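Local coordinates for succinylglutamate desuccinylase (Chromobacterium violaceum, PDB 1YW4), which probably hydrolyses N-succinyl-L-glutamate to succinate and L-glutamate with one zinc ion per subunit, the last step of arginine degradation by the AST pathway, at residues G154-K159 against N281-P286; I162-H167 against F201-C206; L190-A195 against L257-Y262; E306-P311 against G322-P327. All blocks are in the same frame, centred on the assembly; numbering follows the deposited sequence.

Contact 1. Residues G154-K159 against N281-P286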
# COMPACT_ATOMS: atom_id res chain seq x y z
N GLY A 154 -17.68 -14.86 11.70
CA GLY A 154 -16.58 -15.65 11.17
C GLY A 154 -15.66 -14.85 10.27
O GLY A 154 -15.91 -13.67 10.00
N SER A 155 -14.61 -15.49 9.78
CA SER A 155 -13.66 -14.80 8.93
C SER A 155 -13.02 -15.70 7.87
O SER A 155 -12.86 -16.90 8.08
CB SER A 155 -12.57 -14.18 9.81
OG SER A 155 -11.49 -13.71 9.04
N VAL A 156 -12.65 -15.12 6.73
CA VAL A 156 -12.00 -15.89 5.67
C VAL A 156 -10.68 -16.42 6.22
O VAL A 156 -10.23 -17.51 5.86
CB VAL A 156 -11.70 -15.02 4.44
CG1 VAL A 156 -10.79 -15.78 3.47
CG2 VAL A 156 -13.00 -14.63 3.75
N PHE A 157 -10.07 -15.63 7.10
CA PHE A 157 -8.82 -16.01 7.73
C PHE A 157 -9.16 -16.35 9.17
O PHE A 157 -9.12 -15.49 10.05
CB PHE A 157 -7.80 -14.86 7.68
CG PHE A 157 -7.43 -14.45 6.28
CD1 PHE A 157 -6.68 -15.30 5.47
CD2 PHE A 157 -7.83 -13.23 5.77
CE1 PHE A 157 -6.35 -14.94 4.16
CE2 PHE A 157 -7.50 -12.85 4.46
CZ PHE A 157 -6.75 -13.71 3.66
N GLU A 158 -9.54 -17.61 9.39
CA GLU A 158 -9.93 -18.14 10.69
C GLU A 158 -9.25 -17.42 11.85
O GLU A 158 -9.90 -16.77 12.66
CB GLU A 158 -9.58 -19.63 10.75
CG GLU A 158 -10.76 -20.56 10.94
CD GLU A 158 -11.24 -20.62 12.38
OE1 GLU A 158 -10.45 -21.06 13.24
OE2 GLU A 158 -12.40 -20.23 12.64
N LYS A 159 -7.93 -17.55 11.91
CA LYS A 159 -7.17 -16.92 12.97
C LYS A 159 -6.32 -15.79 12.40
O LYS A 159 -5.58 -16.00 11.44
CB LYS A 159 -6.29 -17.97 13.64
CG LYS A 159 -7.10 -19.12 14.24
CD LYS A 159 -6.22 -20.29 14.64
CE LYS A 159 -5.56 -20.91 13.43
NZ LYS A 159 -4.61 -21.99 13.81
N ASN A 281 -15.53 -11.79 7.93
CA ASN A 281 -14.52 -10.74 7.87
C ASN A 281 -13.49 -11.13 6.81
O ASN A 281 -13.22 -12.31 6.59
CB ASN A 281 -13.81 -10.57 9.21
CG ASN A 281 -14.65 -9.84 10.24
OD1 ASN A 281 -15.17 -8.75 9.97
ND2 ASN A 281 -14.78 -10.43 11.43
N PHE A 282 -12.92 -10.11 6.18
CA PHE A 282 -11.91 -10.26 5.14
C PHE A 282 -12.49 -10.84 3.85
O PHE A 282 -11.76 -11.36 3.01
CB PHE A 282 -10.76 -11.14 5.64
CG PHE A 282 -9.93 -10.48 6.71
CD1 PHE A 282 -9.12 -9.38 6.41
CD2 PHE A 282 -9.96 -10.95 8.02
CE1 PHE A 282 -8.36 -8.77 7.41
CE2 PHE A 282 -9.21 -10.34 9.02
CZ PHE A 282 -8.40 -9.25 8.72
N THR A 283 -13.81 -10.74 3.69
CA THR A 283 -14.44 -11.23 2.48
C THR A 283 -13.96 -10.36 1.31
O THR A 283 -14.06 -9.14 1.36
CB THR A 283 -15.97 -11.13 2.55
OG1 THR A 283 -16.46 -12.09 3.50
CG2 THR A 283 -16.59 -11.41 1.19
N LEU A 284 -13.44 -11.01 0.27
CA LEU A 284 -12.92 -10.34 -0.92
C LEU A 284 -14.02 -9.63 -1.72
O LEU A 284 -15.07 -10.21 -1.99
CB LEU A 284 -12.21 -11.35 -1.83
CG LEU A 284 -11.51 -10.81 -3.08
CD1 LEU A 284 -10.12 -10.28 -2.71
CD2 LEU A 284 -11.37 -11.93 -4.13
N LEU A 285 -13.77 -8.38 -2.09
CA LEU A 285 -14.72 -7.60 -2.87
C LEU A 285 -14.27 -7.55 -4.34
O LEU A 285 -13.30 -6.89 -4.67
CB LEU A 285 -14.84 -6.18 -2.31
CG LEU A 285 -15.56 -5.94 -0.97
CD1 LEU A 285 -16.05 -7.24 -0.34
CD2 LEU A 285 -14.61 -5.21 -0.05
N PRO A 286 -15.00 -8.23 -5.23
CA PRO A 286 -14.62 -8.24 -6.65
C PRO A 286 -14.67 -6.87 -7.32
O PRO A 286 -15.37 -5.97 -6.88
CB PRO A 286 -15.61 -9.23 -7.26
CG PRO A 286 -16.84 -9.04 -6.41
CD PRO A 286 -16.25 -8.97 -5.01
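Phe-282 reaches from the 281-286 segment into a bend formed by Ser-155, Val-156 and Phe-157. Its CB lies 3.6 Å from CD2 of Phe-157 and also faces CB of Val-156, at 4.2 Å. One bond further on, CG meets the same Phe-157 CD2, in the plane of the Phe-157 ring and at its edge. CD2 of Phe-282 comes to 3.3 Å from Ser-155 OG, which sits at the edge of the Phe-282 ring and in its plane. CE2 still borders that hydroxyl, and CE1, on the other branch, packs against CD1 of Phe-258. The two rings form an offset edge-to-face pair, with the edge of Phe-157 turned to the face of Phe-282, centroids 5.4 Å apart and planes at 71°. Ser-155 OG is anti to its own backbone N (chi1 169°), beside the carbonyl carbon, and it accepts a bond from Phe-157 N at 3.1 Å, closing an ST turn.

The backbones meet in a single bridge between Ser-155 and Asn-281. Asn-281 N donates to Gly-154 O at 2.8 Å, and Val-156 N donates to Asn-281 O at 2.9 Å, the latter nearly straight at 172°. The carbonyl oxygen OD1 of Asn-281 accepts from Phe-310 N, outside the pair. Phe-282 and Thr-283 both face Ile-308, which fits a G1 beta bulge beside strand 307-309. The loop between strands 143-151 and 160-163 of the catalytic domain is thereby joined to the hybrid domain just ahead of strand 283-284, and the Phe-282 ring also meets Phe-160 edge-to-face and packs on Leu-309.

Contact 2. Residues I162-H167 against F201-C206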
# COMPACT_ATOMS: atom_id res chain seq x y z
N ILE A 162 -3.98 -8.41 14.80
CA ILE A 162 -4.08 -6.98 14.53
C ILE A 162 -2.80 -6.38 15.08
O ILE A 162 -2.49 -6.55 16.26
CB ILE A 162 -5.26 -6.33 15.29
CG1 ILE A 162 -6.55 -7.13 15.04
CG2 ILE A 162 -5.40 -4.89 14.86
CD1 ILE A 162 -6.96 -7.23 13.59
N TYR A 163 -2.04 -5.70 14.22
CA TYR A 163 -0.78 -5.08 14.61
C TYR A 163 -1.06 -3.60 14.86
O TYR A 163 -1.40 -2.85 13.95
CB TYR A 163 0.25 -5.24 13.49
CG TYR A 163 1.70 -5.31 13.94
CD1 TYR A 163 2.59 -6.20 13.33
CD2 TYR A 163 2.20 -4.47 14.94
CE1 TYR A 163 3.93 -6.26 13.71
CE2 TYR A 163 3.55 -4.52 15.32
CZ TYR A 163 4.40 -5.42 14.70
OH TYR A 163 5.73 -5.49 15.07
N PRO A 164 -0.91 -3.16 16.12
CA PRO A 164 -1.15 -1.76 16.49
C PRO A 164 -0.35 -0.75 15.68
O PRO A 164 0.72 -1.06 15.14
CB PRO A 164 -0.79 -1.73 17.98
CG PRO A 164 0.22 -2.83 18.11
CD PRO A 164 -0.39 -3.92 17.27
N PHE A 165 -0.88 0.46 15.59
CA PHE A 165 -0.22 1.54 14.85
C PHE A 165 1.14 1.83 15.50
O PHE A 165 1.22 2.11 16.69
CB PHE A 165 -1.08 2.80 14.88
CG PHE A 165 -0.45 3.98 14.17
CD1 PHE A 165 -0.65 5.28 14.65
CD2 PHE A 165 0.33 3.79 13.04
CE1 PHE A 165 -0.07 6.37 14.01
CE2 PHE A 165 0.92 4.88 12.38
CZ PHE A 165 0.71 6.18 12.87
N LEU A 166 2.20 1.75 14.70
CA LEU A 166 3.55 2.01 15.19
C LEU A 166 4.01 3.39 14.73
O LEU A 166 4.15 3.63 13.53
CB LEU A 166 4.52 0.94 14.65
CG LEU A 166 4.26 -0.51 15.05
CD1 LEU A 166 5.26 -1.41 14.35
CD2 LEU A 166 4.36 -0.67 16.56
N HIS A 167 4.25 4.29 15.68
CA HIS A 167 4.70 5.64 15.34
C HIS A 167 6.19 5.64 14.99
O HIS A 167 6.93 6.53 15.42
CB HIS A 167 4.44 6.61 16.50
CG HIS A 167 3.01 6.70 16.91
ND1 HIS A 167 2.44 7.87 17.38
CD2 HIS A 167 2.02 5.77 16.95
CE1 HIS A 167 1.17 7.65 17.69
NE2 HIS A 167 0.90 6.38 17.44
N PHE A 201 -2.11 0.40 23.50
CA PHE A 201 -1.58 0.99 24.73
C PHE A 201 -0.22 0.42 25.11
O PHE A 201 0.73 1.18 25.35
CB PHE A 201 -2.54 0.79 25.91
CG PHE A 201 -1.96 1.22 27.24
CD1 PHE A 201 -1.81 2.57 27.55
CD2 PHE A 201 -1.47 0.27 28.14
CE1 PHE A 201 -1.18 2.98 28.73
CE2 PHE A 201 -0.84 0.66 29.32
CZ PHE A 201 -0.69 2.02 29.62
N THR A 202 -0.10 -0.90 25.16
CA THR A 202 1.18 -1.50 25.55
C THR A 202 2.26 -1.27 24.49
O THR A 202 3.41 -0.99 24.82
CB THR A 202 1.04 -3.02 25.84
OG1 THR A 202 0.46 -3.69 24.72
CG2 THR A 202 0.15 -3.24 27.07
N SER A 203 1.88 -1.36 23.23
CA SER A 203 2.84 -1.14 22.16
C SER A 203 3.40 0.29 22.18
O SER A 203 4.60 0.50 22.05
CB SER A 203 2.20 -1.40 20.79
OG SER A 203 3.08 -1.06 19.74
N GLN A 204 2.52 1.27 22.37
CA GLN A 204 2.93 2.67 22.37
C GLN A 204 3.45 3.19 23.71
O GLN A 204 4.55 3.74 23.79
CB GLN A 204 1.77 3.55 21.90
CG GLN A 204 2.19 4.94 21.45
CD GLN A 204 3.26 4.91 20.37
OE1 GLN A 204 3.17 4.15 19.40
NE2 GLN A 204 4.29 5.74 20.53
N TYR A 205 2.66 3.03 24.76
CA TYR A 205 3.02 3.51 26.08
C TYR A 205 4.13 2.69 26.72
O TYR A 205 5.04 3.25 27.33
CB TYR A 205 1.79 3.50 26.99
CG TYR A 205 1.96 4.27 28.28
CD1 TYR A 205 2.41 3.65 29.44
CD2 TYR A 205 1.64 5.62 28.34
CE1 TYR A 205 2.53 4.36 30.64
CE2 TYR A 205 1.75 6.35 29.52
CZ TYR A 205 2.20 5.71 30.67
OH TYR A 205 2.27 6.43 31.85
N CYS A 206 4.07 1.38 26.59
CA CYS A 206 5.07 0.51 27.19
C CYS A 206 6.09 0.09 26.14
O CYS A 206 7.03 -0.64 26.43
CB CYS A 206 4.41 -0.73 27.78
SG CYS A 206 3.04 -0.37 28.90
O HOH W 1 2.82 1.43 19.10
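A single water is gripped by Ser-203, Gln-204 and Phe-165, and it links the helix to the loop. It accepts from Ser-203 OG at 2.6 Å, and it donates to Phe-165 O at 3.0 Å and to Gln-204 OE1 at 2.8 Å. No direct hydrogen bond spans the two segments, so this water carries the polar part of the contact.

The Gln-204 chain bends about CB-CG (chi2 54°), which puts CD over His-167. CD stands 3.7 Å above the imidazole plane, offset toward the rim, and OE1 comes to 3.2 Å from His-167 CD2. Ring and amide planes are 39° apart, which is far from a parallel stack. Phe-165 CE1 lies over the opposite face, also toward the rim, so the imidazole has a neighbour on each face. Its NE2 is hydrogen-bonded to Tyr-200 OH, consistent with a fixed ring rotation.

Nearer the strand, Pro-164 CG touches Ser-203 CB at 3.6 Å. Leu-166 CD2 approaches Ser-203 OG at 3.5 Å, so methyl and proline ring both border the hydroxyl that feeds the water. Ser-203 also packs on Ala-210 of strand 209-215, while Phe-165 touches Thr-302 of the second subunit. This is helix-on-loop packing, helix 198-205 against the loop that leaves strand 160-163, within a catalytic domain whose family belongs to the zinc-exopeptidase clan.

Contact 3. Residues L190-A195 against L257-Y262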
# COMPACT_ATOMS: atom_id res chain seq x y z
N LEU A 190 -2.51 -4.41 9.81
CA LEU A 190 -1.60 -3.40 10.35
C LEU A 190 -2.38 -2.09 10.52
O LEU A 190 -2.85 -1.52 9.53
CB LEU A 190 -0.43 -3.18 9.39
CG LEU A 190 0.17 -4.42 8.71
CD1 LEU A 190 1.12 -3.96 7.60
CD2 LEU A 190 0.91 -5.28 9.72
N HIS A 191 -2.52 -1.64 11.76
CA HIS A 191 -3.24 -0.40 12.04
C HIS A 191 -2.43 0.80 11.57
O HIS A 191 -1.22 0.88 11.81
CB HIS A 191 -3.52 -0.28 13.54
CG HIS A 191 -4.85 -0.84 13.95
ND1 HIS A 191 -5.23 -0.97 15.27
CD2 HIS A 191 -5.90 -1.27 13.21
CE1 HIS A 191 -6.45 -1.46 15.33
NE2 HIS A 191 -6.89 -1.64 14.09
N THR A 192 -3.09 1.74 10.90
CA THR A 192 -2.42 2.92 10.39
C THR A 192 -2.73 4.17 11.21
O THR A 192 -2.29 5.27 10.88
CB THR A 192 -2.80 3.18 8.92
OG1 THR A 192 -4.23 3.11 8.77
CG2 THR A 192 -2.16 2.14 8.02
N GLN A 193 -3.49 3.99 12.28
CA GLN A 193 -3.85 5.09 13.16
C GLN A 193 -3.98 4.57 14.59
O GLN A 193 -4.25 3.39 14.81
CB GLN A 193 -5.17 5.73 12.72
CG GLN A 193 -5.11 6.46 11.38
CD GLN A 193 -5.52 5.59 10.20
OE1 GLN A 193 -5.42 6.00 9.04
NE2 GLN A 193 -5.98 4.38 10.49
N PRO A 194 -3.78 5.45 15.59
CA PRO A 194 -3.89 5.04 16.99
C PRO A 194 -5.28 4.51 17.31
O PRO A 194 -6.27 4.96 16.72
CB PRO A 194 -3.58 6.33 17.75
CG PRO A 194 -4.07 7.40 16.80
CD PRO A 194 -3.55 6.90 15.47
N ALA A 195 -5.35 3.56 18.23
CA ALA A 195 -6.63 2.97 18.64
C ALA A 195 -6.69 2.89 20.16
O ALA A 195 -5.67 2.93 20.83
CB ALA A 195 -6.80 1.58 18.04
N LEU A 257 -0.78 -9.48 4.56
CA LEU A 257 -0.95 -8.34 5.44
C LEU A 257 -1.95 -7.38 4.81
O LEU A 257 -2.07 -7.30 3.59
CB LEU A 257 0.39 -7.62 5.64
CG LEU A 257 1.60 -8.46 6.06
CD1 LEU A 257 2.84 -7.58 6.03
CD2 LEU A 257 1.41 -9.04 7.46
N PHE A 258 -2.66 -6.63 5.66
CA PHE A 258 -3.65 -5.68 5.18
C PHE A 258 -3.65 -4.40 6.00
O PHE A 258 -3.16 -4.36 7.12
CB PHE A 258 -5.06 -6.30 5.23
CG PHE A 258 -5.21 -7.56 4.42
CD1 PHE A 258 -4.86 -8.80 4.96
CD2 PHE A 258 -5.68 -7.51 3.11
CE1 PHE A 258 -4.99 -9.98 4.20
CE2 PHE A 258 -5.82 -8.68 2.35
CZ PHE A 258 -5.47 -9.92 2.90
N ARG A 259 -4.21 -3.34 5.43
CA ARG A 259 -4.34 -2.07 6.11
C ARG A 259 -5.66 -1.48 5.66
O ARG A 259 -6.19 -1.82 4.60
CB ARG A 259 -3.18 -1.13 5.74
CG ARG A 259 -3.22 -0.64 4.30
CD ARG A 259 -2.05 0.26 3.98
NE ARG A 259 -2.18 0.86 2.65
CZ ARG A 259 -1.23 1.55 2.04
NH1 ARG A 259 -0.06 1.74 2.64
NH2 ARG A 259 -1.44 2.07 0.84
N ALA A 260 -6.22 -0.59 6.48
CA ALA A 260 -7.48 0.04 6.14
C ALA A 260 -7.26 0.93 4.92
O ALA A 260 -6.24 1.61 4.81
CB ALA A 260 -7.97 0.88 7.31
N LYS A 261 -8.22 0.91 4.00
CA LYS A 261 -8.14 1.74 2.81
C LYS A 261 -9.03 2.96 3.04
O LYS A 261 -8.62 4.09 2.83
CB LYS A 261 -8.61 0.96 1.58
CG LYS A 261 -8.50 1.71 0.26
CD LYS A 261 -8.96 0.85 -0.90
CE LYS A 261 -8.98 1.64 -2.21
NZ LYS A 261 -9.50 0.82 -3.36
N TYR A 262 -10.26 2.70 3.48
CA TYR A 262 -11.23 3.75 3.78
C TYR A 262 -12.42 3.16 4.54
O TYR A 262 -12.69 1.96 4.45
CB TYR A 262 -11.74 4.41 2.49
CG TYR A 262 -12.50 3.49 1.55
CD1 TYR A 262 -11.84 2.70 0.62
CD2 TYR A 262 -13.90 3.42 1.61
CE1 TYR A 262 -12.53 1.86 -0.25
CE2 TYR A 262 -14.61 2.58 0.75
CZ TYR A 262 -13.92 1.80 -0.18
OH TYR A 262 -14.60 0.97 -1.04
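Thr-192 and Arg-259 cross at about a right angle, and the touch is made near the roots of the side chains: Thr-192 CG2 lies 4.1 Å from Arg-259 CB. The first torsion of Arg-259 (chi1 69°) puts CG in the crowded position between backbone N and carbonyl carbon. From CG to NE the chain is extended, and it carries the guanidinium off from the 190-195 segment. There the guanidinium is held by two acids: NE forms a salt bridge with Glu-326 of the same chain, and NH2 forms one with Glu-326 of the second subunit. The methylene CB is thus the part of the arginine that serves this contact, also 3.8 Å from Leu-190 O, while the charged end serves the dimer.

Leu-190 takes a different course, its CB and CG lying beside the main chain of the strand. CG is 3.7 Å from Phe-258 O, and CD1 reaches Leu-257 CB at 4.2 Å. Tyr-163, His-172 and Ala-328 also pack on this buried leucine. Phe-258 points its CB away from the 190-195 segment and contributes its carbonyl instead: Leu-190 N donates to Phe-258 O at 2.8 Å, with an angle at hydrogen of 176°. The backbone of Phe-258 is bonded to Val-188 and to Leu-190, two residues apart on one strand, as in parallel pairing. This is parallel beta pairing across a domain boundary, joining strand 187-190 of the catalytic domain to strand 257-265 of the hybrid domain.

Contact 4. Residues E306-P311 against G322-P327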
# COMPACT_ATOMS: atom_id res chain seq x y z
N GLU A 306 -9.53 -5.55 -2.58
CA GLU A 306 -10.10 -5.11 -1.32
C GLU A 306 -10.96 -6.18 -0.63
O GLU A 306 -11.46 -7.10 -1.27
CB GLU A 306 -10.93 -3.84 -1.52
CG GLU A 306 -10.64 -3.09 -2.81
CD GLU A 306 -11.56 -3.53 -3.94
OE1 GLU A 306 -11.35 -4.63 -4.52
OE2 GLU A 306 -12.52 -2.77 -4.23
N ARG A 307 -11.11 -6.05 0.68
CA ARG A 307 -11.91 -6.99 1.47
C ARG A 307 -12.66 -6.18 2.52
O ARG A 307 -12.20 -5.12 2.94
CB ARG A 307 -11.01 -8.03 2.15
CG ARG A 307 -10.16 -8.86 1.19
CD ARG A 307 -9.14 -9.69 1.96
NE ARG A 307 -8.38 -10.58 1.08
CZ ARG A 307 -8.78 -11.80 0.71
NH1 ARG A 307 -9.94 -12.28 1.15
NH2 ARG A 307 -8.01 -12.53 -0.09
N ILE A 308 -13.80 -6.69 2.94
CA ILE A 308 -14.61 -6.01 3.95
C ILE A 308 -14.18 -6.52 5.32
O ILE A 308 -13.85 -7.70 5.49
CB ILE A 308 -16.12 -6.29 3.71
CG1 ILE A 308 -16.99 -5.34 4.55
CG2 ILE A 308 -16.43 -7.73 4.04
CD1 ILE A 308 -16.74 -3.86 4.29
N LEU A 309 -14.15 -5.63 6.31
CA LEU A 309 -13.75 -6.04 7.65
C LEU A 309 -14.64 -5.36 8.68
O LEU A 309 -14.93 -4.17 8.58
CB LEU A 309 -12.29 -5.68 7.88
CG LEU A 309 -11.67 -6.11 9.21
CD1 LEU A 309 -11.77 -7.62 9.37
CD2 LEU A 309 -10.20 -5.67 9.26
N PHE A 310 -15.09 -6.13 9.67
CA PHE A 310 -15.94 -5.63 10.74
C PHE A 310 -17.19 -4.87 10.27
O PHE A 310 -17.46 -3.77 10.73
CB PHE A 310 -15.12 -4.74 11.68
CG PHE A 310 -13.92 -5.43 12.25
CD1 PHE A 310 -12.72 -4.74 12.43
CD2 PHE A 310 -13.97 -6.77 12.60
CE1 PHE A 310 -11.60 -5.37 12.94
CE2 PHE A 310 -12.86 -7.42 13.12
CZ PHE A 310 -11.66 -6.72 13.29
N PRO A 311 -17.96 -5.46 9.35
CA PRO A 311 -19.17 -4.79 8.86
C PRO A 311 -20.24 -4.65 9.95
O PRO A 311 -20.48 -5.58 10.72
CB PRO A 311 -19.63 -5.71 7.74
CG PRO A 311 -19.25 -7.06 8.26
CD PRO A 311 -17.84 -6.81 8.78
N GLY A 322 -18.41 -0.14 8.69
CA GLY A 322 -17.53 -1.16 8.15
C GLY A 322 -16.27 -0.54 7.59
O GLY A 322 -16.20 0.67 7.36
N ILE A 323 -15.25 -1.37 7.38
CA ILE A 323 -13.99 -0.89 6.85
C ILE A 323 -13.50 -1.73 5.67
O ILE A 323 -13.51 -2.96 5.72
CB ILE A 323 -12.89 -0.87 7.93
CG1 ILE A 323 -12.69 -2.26 8.51
CG2 ILE A 323 -13.26 0.11 9.04
CD1 ILE A 323 -11.57 -2.35 9.54
N VAL A 324 -13.09 -1.04 4.61
CA VAL A 324 -12.57 -1.70 3.43
C VAL A 324 -11.05 -1.73 3.56
O VAL A 324 -10.41 -0.68 3.68
CB VAL A 324 -12.98 -0.94 2.14
CG1 VAL A 324 -12.32 -1.59 0.93
CG2 VAL A 324 -14.49 -0.97 1.99
N VAL A 325 -10.49 -2.93 3.57
CA VAL A 325 -9.04 -3.08 3.69
C VAL A 325 -8.44 -3.48 2.34
O VAL A 325 -9.15 -3.97 1.46
CB VAL A 325 -8.67 -4.17 4.73
CG1 VAL A 325 -9.17 -3.78 6.11
CG2 VAL A 325 -9.26 -5.52 4.31
N GLU A 326 -7.14 -3.25 2.21
CA GLU A 326 -6.38 -3.58 1.00
C GLU A 326 -5.06 -4.23 1.40
O GLU A 326 -4.57 -4.04 2.51
CB GLU A 326 -6.09 -2.31 0.21
CG GLU A 326 -5.28 -1.29 1.00
CD GLU A 326 -4.93 -0.06 0.19
OE1 GLU A 326 -4.25 0.82 0.74
OE2 GLU A 326 -5.35 0.03 -0.99
N PRO A 327 -4.46 -5.00 0.49
CA PRO A 327 -3.18 -5.68 0.75
C PRO A 327 -2.12 -4.69 1.23
O PRO A 327 -2.07 -3.54 0.78
CB PRO A 327 -2.83 -6.29 -0.61
CG PRO A 327 -4.19 -6.59 -1.20
CD PRO A 327 -4.96 -5.33 -0.86
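Leu-309 and Ile-323 lie side by side and point the same way, with Leu-309 CB 3.5 Å from Ile-323 CG1. Further out, Leu-309 CD2 touches Ile-323 CD1 at 3.6 Å. The Leu-309 and Val-325 side chains cross obliquely, Leu-309 CD2 lying 3.8 Å from Val-325 CG1. Leu-309 CG is anti to its backbone N (chi1 -176°), which puts CG beside Ile-323 CD1. That same CD1 of Ile-323 reaches in addition CD1 of Phe-310, at 3.9 Å. On the face of Leu-309 and Ile-323, Arg-307 CB rests on Val-325 CG2. On the other face Ile-308 CD1 meets Val-324 CG2. Glu-306 CB, just ahead of the strand, meets Val-324 CG1 at 3.6 Å.

Behind these contacts is an antiparallel beta hairpin of strands 307-309 and 320-328, part of the barrel-sandwich hybrid domain. Arg-307 with Val-325 and Leu-309 with Ile-323 are hydrogen-bonded pairs, and Ile-308 with Val-324 is the non-hydrogen-bonded pair between them. Val-325 N donates to Arg-307 O at 2.8 Å, and the return bond, from Arg-307 N to Val-325 O, measures 3.0 Å. The strand axes are 138° apart, well short of ideal antiparallel alignment. At the Gly-322 end, Pro-311 CA comes to 4.0 Å from Gly-322 CA. At the backbone angles of this glycine a CB would jam against the preceding carbonyl O.

One shell out, Leu-189 of strand 187-190 packs on both Leu-309 and Val-325. The guanidinium of Arg-307 leaves the hairpin, its NH1 donating to Phe-282 O.

How the contacts relate
Contacts 2, 3, 4 and 1 follow one another along neighbouring strands and the loops attached to them. Contact 2 passes to contact 3 through Tyr-163 O and His-191 N, 2.7 Å apart, with centres about 12 Å from each other. Contact 3 meets contact 4 where Lys-261 N lies 2.7 Å from Val-324 O, and contact 4 is about 9 Å, centre to centre, from contact 1. Contacts 1 and 3 both join the catalytic domain to the hybrid domain. The side chains of Phe-310 in contact 4 and Asn-281 in contact 1 stand about 6 and 7 Å from that of Glu-214, the predicted active-site residue, and about 8 and 10 Å from the zinc ion, which His-56, Glu-59 and His-149 bind.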